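Local coordinates for protein formate dehydrogenase subunit beta (Desulfovibrio gigas, PDB 1H0H) that serves as the electron-transfer subunit of formate dehydrogenase, carrying three [4Fe-4S] clusters for the reversible oxidation of formate to carbon dioxide, at residues B[40-52]-B[123-137]. Numbering follows the deposited sequence.
With SF4 (iron/sulfur cluster), chain M; SF4 (iron/sulfur cluster), chain N.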
loop_
_atom_site.group_PDB
_atom_site.type_symbol
_atom_site.label_atom_id
_atom_site.label_comp_id
_atom_site.label_asym_id
_atom_site.label_seq_id
_atom_site.Cartn_x
_atom_site.Cartn_y
_atom_site.Cartn_z
ATOM N N ASN B 40 -19.139 -15.764 0.307
ATOM C CA ASN B 40 -20.130 -15.460 1.351
ATOM C C ASN B 40 -20.933 -14.231 0.939
ATOM O O ASN B 40 -20.351 -13.281 0.400
ATOM C CB ASN B 40 -19.434 -15.254 2.717
ATOM C CG ASN B 40 -19.797 -16.345 3.722
ATOM O OD1 ASN B 40 -20.938 -16.827 3.744
ATOM N ND2 ASN B 40 -18.830 -16.738 4.558
ATOM N N PRO B 41 -22.259 -14.251 1.071
ATOM C CA PRO B 41 -23.044 -15.391 1.578
ATOM C C PRO B 41 -22.974 -16.641 0.668
ATOM O O PRO B 41 -22.494 -16.595 -0.459
ATOM C CB PRO B 41 -24.478 -14.858 1.614
ATOM C CG PRO B 41 -24.411 -13.384 1.355
ATOM C CD PRO B 41 -23.108 -13.108 0.689
ATOM N N PRO B 42 -23.436 -17.755 1.191
ATOM C CA PRO B 42 -23.371 -19.047 0.492
ATOM C C PRO B 42 -24.247 -19.097 -0.741
ATOM O O PRO B 42 -23.995 -19.882 -1.656
ATOM C CB PRO B 42 -23.964 -20.037 1.513
ATOM C CG PRO B 42 -23.964 -19.355 2.768
ATOM C CD PRO B 42 -24.018 -17.864 2.534
ATOM N N ASP B 43 -25.290 -18.279 -0.755
ATOM C CA ASP B 43 -26.274 -18.371 -1.819
ATOM C C ASP B 43 -27.062 -17.077 -1.881
ATOM O O ASP B 43 -26.974 -16.230 -0.993
ATOM C CB ASP B 43 -27.196 -19.580 -1.527
ATOM C CG ASP B 43 -28.101 -19.971 -2.718
ATOM O OD1 ASP B 43 -27.732 -19.742 -3.903
ATOM O OD2 ASP B 43 -29.193 -20.566 -2.548
ATOM N N PHE B 44 -27.806 -16.891 -2.961
ATOM C CA PHE B 44 -28.710 -15.766 -3.046
ATOM C C PHE B 44 -29.674 -15.762 -1.877
ATOM O O PHE B 44 -30.072 -16.817 -1.399
ATOM C CB PHE B 44 -29.616 -15.934 -4.268
ATOM C CG PHE B 44 -28.924 -15.771 -5.582
ATOM C CD1 PHE B 44 -28.328 -14.572 -5.927
ATOM C CD2 PHE B 44 -28.938 -16.793 -6.511
ATOM C CE1 PHE B 44 -27.711 -14.405 -7.175
ATOM C CE2 PHE B 44 -28.344 -16.633 -7.754
ATOM C CZ PHE B 44 -27.736 -15.406 -8.088
ATOM N N ASN B 45 -30.045 -14.571 -1.412
ATOM C CA ASN B 45 -31.134 -14.436 -0.435
ATOM C C ASN B 45 -31.943 -13.187 -0.799
ATOM O O ASN B 45 -31.584 -12.474 -1.761
ATOM C CB ASN B 45 -30.651 -14.450 1.033
ATOM C CG ASN B 45 -29.628 -13.372 1.326
ATOM O OD1 ASN B 45 -29.882 -12.198 1.090
ATOM N ND2 ASN B 45 -28.477 -13.766 1.885
ATOM N N PHE B 46 -33.036 -12.935 -0.078
ATOM C CA PHE B 46 -33.894 -11.765 -0.348
ATOM C C PHE B 46 -33.110 -10.452 -0.430
ATOM O O PHE B 46 -33.533 -9.510 -1.109
ATOM C CB PHE B 46 -35.012 -11.655 0.724
ATOM C CG PHE B 46 -36.011 -10.553 0.476
ATOM C CD1 PHE B 46 -37.052 -10.715 -0.443
ATOM C CD2 PHE B 46 -35.916 -9.354 1.169
ATOM C CE1 PHE B 46 -37.970 -9.701 -0.653
ATOM C CE2 PHE B 46 -36.811 -8.324 0.954
ATOM C CZ PHE B 46 -37.843 -8.498 0.026
ATOM N N HIS B 47 -31.975 -10.372 0.262
ATOM C CA HIS B 47 -31.239 -9.108 0.317
ATOM C C HIS B 47 -29.963 -9.099 -0.499
ATOM O O HIS B 47 -29.194 -8.128 -0.432
ATOM C CB HIS B 47 -30.846 -8.784 1.746
ATOM C CG HIS B 47 -32.002 -8.644 2.673
ATOM N ND1 HIS B 47 -32.960 -7.666 2.526
ATOM C CD2 HIS B 47 -32.347 -9.353 3.772
ATOM C CE1 HIS B 47 -33.855 -7.784 3.494
ATOM N NE2 HIS B 47 -33.496 -8.790 4.271
ATOM N N THR B 48 -29.737 -10.146 -1.275
ATOM C CA THR B 48 -28.475 -10.319 -1.974
ATOM C C THR B 48 -28.738 -10.771 -3.396
ATOM O O THR B 48 -29.004 -11.944 -3.637
ATOM C CB THR B 48 -27.664 -11.385 -1.226
ATOM O OG1 THR B 48 -27.568 -11.048 0.168
ATOM C CG2 THR B 48 -26.237 -11.435 -1.744
ATOM N N TYR B 49 -28.642 -9.845 -4.342
ATOM C CA TYR B 49 -28.995 -10.103 -5.713
ATOM C C TYR B 49 -27.789 -10.459 -6.562
ATOM O O TYR B 49 -27.933 -10.983 -7.651
ATOM C CB TYR B 49 -29.579 -8.859 -6.342
ATOM C CG TYR B 49 -30.692 -8.138 -5.629
ATOM C CD1 TYR B 49 -31.501 -8.767 -4.667
ATOM C CD2 TYR B 49 -30.956 -6.810 -5.944
ATOM C CE1 TYR B 49 -32.535 -8.090 -4.059
ATOM C CE2 TYR B 49 -31.979 -6.137 -5.338
ATOM C CZ TYR B 49 -32.763 -6.774 -4.393
ATOM O OH TYR B 49 -33.780 -6.048 -3.815
ATOM N N LYS B 50 -26.598 -10.103 -6.080
ATOM C CA LYS B 50 -25.374 -10.299 -6.847
ATOM C C LYS B 50 -24.480 -11.047 -5.894
ATOM O O LYS B 50 -24.255 -10.604 -4.761
ATOM C CB LYS B 50 -24.794 -8.934 -7.261
ATOM C CG LYS B 50 -23.543 -8.989 -8.154
ATOM C CD LYS B 50 -23.840 -9.665 -9.520
ATOM C CE LYS B 50 -22.781 -9.321 -10.543
ATOM N NZ LYS B 50 -22.844 -10.139 -11.825
ATOM N N LEU B 51 -24.046 -12.223 -6.324
ATOM C CA LEU B 51 -23.252 -13.068 -5.468
ATOM C C LEU B 51 -22.044 -13.639 -6.191
ATOM O O LEU B 51 -22.179 -14.387 -7.160
ATOM C CB LEU B 51 -24.131 -14.207 -4.944
ATOM C CG LEU B 51 -23.406 -15.069 -3.928
ATOM C CD1 LEU B 51 -23.164 -14.304 -2.647
ATOM C CD2 LEU B 51 -24.204 -16.348 -3.672
ATOM N N VAL B 52 -20.849 -13.285 -5.726
ATOM C CA VAL B 52 -19.656 -13.825 -6.360
ATOM C C VAL B 52 -19.367 -15.227 -5.839
ATOM O O VAL B 52 -18.957 -15.431 -4.689
ATOM C CB VAL B 52 -18.421 -12.887 -6.223
ATOM C CG1 VAL B 52 -17.210 -13.535 -6.858
ATOM C CG2 VAL B 52 -18.717 -11.519 -6.881
ATOM N N ASP B 123 -32.367 -20.999 -10.239
ATOM C CA ASP B 123 -32.580 -20.945 -8.803
ATOM C C ASP B 123 -32.218 -19.587 -8.218
ATOM O O ASP B 123 -31.508 -19.502 -7.230
ATOM C CB ASP B 123 -31.796 -22.060 -8.101
ATOM C CG ASP B 123 -32.160 -22.169 -6.652
ATOM O OD1 ASP B 123 -33.337 -21.905 -6.327
ATOM O OD2 ASP B 123 -31.329 -22.479 -5.775
ATOM N N VAL B 124 -32.701 -18.528 -8.859
ATOM C CA VAL B 124 -32.378 -17.165 -8.475
ATOM C C VAL B 124 -33.278 -16.431 -7.448
ATOM O O VAL B 124 -32.735 -15.875 -6.491
ATOM C CB VAL B 124 -32.137 -16.284 -9.734
ATOM C CG1 VAL B 124 -32.019 -14.798 -9.376
ATOM C CG2 VAL B 124 -30.886 -16.760 -10.478
ATOM N N PRO B 125 -34.604 -16.426 -7.608
ATOM C CA PRO B 125 -35.492 -15.617 -6.741
ATOM C C PRO B 125 -35.505 -16.038 -5.280
ATOM O O PRO B 125 -35.432 -17.226 -4.986
ATOM C CB PRO B 125 -36.899 -15.878 -7.297
ATOM C CG PRO B 125 -36.764 -16.742 -8.478
ATOM C CD PRO B 125 -35.358 -17.187 -8.624
ATOM N N ARG B 126 -35.662 -15.079 -4.380
ATOM C CA ARG B 126 -35.643 -15.409 -2.943
ATOM C C ARG B 126 -36.732 -14.684 -2.159
ATOM O O ARG B 126 -37.065 -13.552 -2.452
ATOM C CB ARG B 126 -34.258 -15.109 -2.351
ATOM C CG ARG B 126 -33.168 -15.999 -2.891
ATOM C CD ARG B 126 -33.242 -17.413 -2.385
ATOM N NE ARG B 126 -32.163 -18.264 -2.870
ATOM C CZ ARG B 126 -32.234 -18.996 -3.975
ATOM N NH1 ARG B 126 -33.316 -18.965 -4.750
ATOM N NH2 ARG B 126 -31.204 -19.736 -4.314
ATOM N N LYS B 127 -37.285 -15.370 -1.167
ATOM C CA LYS B 127 -38.364 -14.849 -0.356
ATOM C C LYS B 127 -37.849 -14.292 0.968
ATOM O O LYS B 127 -36.999 -14.895 1.607
ATOM C CB LYS B 127 -39.323 -15.995 -0.021
ATOM C CG LYS B 127 -40.646 -15.557 0.587
ATOM C CD LYS B 127 -41.470 -16.784 1.090
ATOM C CE LYS B 127 -40.917 -17.355 2.411
ATOM N NZ LYS B 127 -41.312 -16.591 3.638
ATOM N N VAL B 128 -38.411 -13.163 1.398
ATOM C CA VAL B 128 -38.076 -12.608 2.707
ATOM C C VAL B 128 -38.732 -13.522 3.765
ATOM O O VAL B 128 -39.767 -14.145 3.508
ATOM C CB VAL B 128 -38.634 -11.184 2.851
ATOM C CG1 VAL B 128 -40.153 -11.236 3.003
ATOM C CG2 VAL B 128 -37.975 -10.446 4.021
ATOM N N ALA B 129 -38.154 -13.599 4.952
ATOM C CA ALA B 129 -38.687 -14.514 5.960
ATOM C C ALA B 129 -40.142 -14.288 6.342
ATOM O O ALA B 129 -40.939 -15.231 6.420
ATOM C CB ALA B 129 -37.816 -14.469 7.228
ATOM N N GLU B 130 -40.497 -13.038 6.589
ATOM C CA GLU B 130 -41.777 -12.766 7.223
ATOM C C GLU B 130 -43.042 -12.792 6.332
ATOM O O GLU B 130 -44.152 -12.661 6.845
ATOM C CB GLU B 130 -41.663 -11.444 7.995
ATOM C CG GLU B 130 -40.565 -11.441 9.064
ATOM C CD GLU B 130 -39.148 -11.217 8.526
ATOM O OE1 GLU B 130 -38.948 -11.205 7.291
ATOM O OE2 GLU B 130 -38.221 -11.054 9.351
ATOM N N SER B 131 -42.886 -12.993 5.026
ATOM C CA SER B 131 -44.027 -12.983 4.118
ATOM C C SER B 131 -43.644 -13.668 2.823
ATOM O O SER B 131 -42.561 -14.263 2.728
ATOM C CB SER B 131 -44.461 -11.548 3.814
ATOM O OG SER B 131 -43.617 -10.947 2.852
ATOM N N ASN B 132 -44.537 -13.605 1.838
ATOM C CA ASN B 132 -44.274 -14.210 0.540
ATOM C C ASN B 132 -43.558 -13.278 -0.418
ATOM O O ASN B 132 -43.346 -13.633 -1.573
ATOM C CB ASN B 132 -45.560 -14.686 -0.120
ATOM C CG ASN B 132 -46.089 -15.942 0.494
ATOM O OD1 ASN B 132 -45.513 -16.463 1.438
ATOM N ND2 ASN B 132 -47.221 -16.435 -0.028
ATOM N N GLN B 133 -43.201 -12.088 0.048
ATOM C CA GLN B 133 -42.513 -11.159 -0.829
ATOM C C GLN B 133 -41.193 -11.718 -1.300
ATOM O O GLN B 133 -40.424 -12.249 -0.495
ATOM C CB GLN B 133 -42.254 -9.823 -0.141
ATOM C CG GLN B 133 -41.925 -8.733 -1.128
ATOM C CD GLN B 133 -41.929 -7.357 -0.487
ATOM O OE1 GLN B 133 -42.695 -7.110 0.458
ATOM N NE2 GLN B 133 -41.107 -6.457 -1.005
ATOM N N MET B 134 -40.915 -11.540 -2.583
ATOM C CA MET B 134 -39.678 -12.017 -3.193
ATOM C C MET B 134 -38.908 -10.903 -3.903
ATOM O O MET B 134 -39.492 -9.944 -4.392
ATOM C CB MET B 134 -39.984 -13.146 -4.166
ATOM C CG MET B 134 -40.470 -14.448 -3.491
ATOM S SD MET B 134 -40.941 -15.715 -4.702
ATOM C CE MET B 134 -42.338 -14.896 -5.469
ATOM N N ALA B 135 -37.585 -11.023 -3.967
ATOM C CA ALA B 135 -36.779 -10.023 -4.660
ATOM C C ALA B 135 -35.570 -10.687 -5.294
ATOM O O ALA B 135 -35.264 -11.834 -4.986
ATOM C CB ALA B 135 -36.361 -8.880 -3.706
ATOM N N LYS B 136 -34.915 -9.959 -6.192
ATOM C CA LYS B 136 -33.764 -10.422 -6.955
ATOM C C LYS B 136 -33.270 -9.198 -7.727
ATOM O O LYS B 136 -33.826 -8.106 -7.579
ATOM C CB LYS B 136 -34.183 -11.526 -7.943
ATOM C CG LYS B 136 -35.147 -11.022 -9.006
ATOM C CD LYS B 136 -35.379 -12.048 -10.152
ATOM C CE LYS B 136 -36.068 -11.386 -11.381
ATOM N NZ LYS B 136 -35.176 -10.294 -11.987
ATOM N N CYS B 137 -32.211 -9.374 -8.518
ATOM C CA CYS B 137 -31.663 -8.339 -9.379
ATOM C C CYS B 137 -32.758 -7.616 -10.161
ATOM O O CYS B 137 -33.616 -8.262 -10.788
ATOM C CB CYS B 137 -30.705 -9.014 -10.365
ATOM S SG CYS B 137 -30.165 -8.027 -11.751
HETATM FE FE1 SF4 M . -28.090 -3.936 -10.705
HETATM FE FE2 SF4 M . -26.032 -5.725 -11.052
HETATM FE FE3 SF4 M . -28.659 -6.602 -10.985
HETATM FE FE4 SF4 M . -27.418 -5.700 -8.698
HETATM S S1 SF4 M . -26.829 -7.517 -10.016
HETATM S S2 SF4 M . -29.517 -5.200 -9.478
HETATM S S3 SF4 M . -26.078 -4.097 -9.422
HETATM S S4 SF4 M . -27.864 -5.193 -12.571
HETATM FE FE1 SF4 N . -34.970 -17.021 -12.852
HETATM FE FE2 SF4 N . -34.307 -14.382 -13.303
HETATM FE FE3 SF4 N . -34.986 -16.133 -15.467
HETATM FE FE4 SF4 N . -36.930 -15.342 -13.669
HETATM S S1 SF4 N . -35.782 -13.959 -15.212
HETATM S S2 SF4 N . -36.640 -17.396 -14.372
HETATM S S3 SF4 N . -35.672 -15.210 -11.672
HETATM S S4 SF4 N . -33.096 -16.244 -14.026
HETATM O O HOH W 1 -28.605 -21.631 -5.718
HETATM O O HOH W 2 -32.458 -11.983 -4.320
HETATM O O HOH W 3 -34.008 -14.934 1.670
HETATM O O HOH W 4 -30.598 -11.769 -8.624
#
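Phe46 lies flat against Val128. Val128 CB sits over the ring centre, 3.5 Å from the centroid of Phe46, in a CH-pi contact. A chi1 of -175° swings the Phe46 ring away from its backbone N and across the small hairpin of strands 126-127 and 134-135. Arg126 O and Met134 lie at its edge, and Ala135 CB meets Phe46 CE1 at 3.5 Å. The Gln133 amide stands nearly upright to the ring, its NE2 at the ring edge.

Arg126 bends at chi2 (-72°) and turns back to loop 43-49. Its NE donates a hydrogen bond to Phe44 O at 2.9 Å, from above the carbonyl plane. Its NH2 forms a salt bridge to Asp43 OD2 (2.8 Å), the carboxylate and guanidinium planes 62° apart. The same NH2 makes a weaker salt bridge to Asp123 OD2, and its positive charge probably offsets the closeness of the two carboxylates. Phe44 CB covers one guanidinium face, while Phe44 CE2 packs on Val124 CG2.

The Tyr49 ring covers the peptide of Lys136, with Lys136 O 3.4 Å above its plane. Loop 43-49 thus lies over the hairpin, whose end runs between two clusters: Lys136 touches the chain N cluster and Cys137 SG binds an iron of chain M. The loop leads into strand 51-59 beside helix 16-25, while Met134 packs on helix 113-119 and strand 101-103.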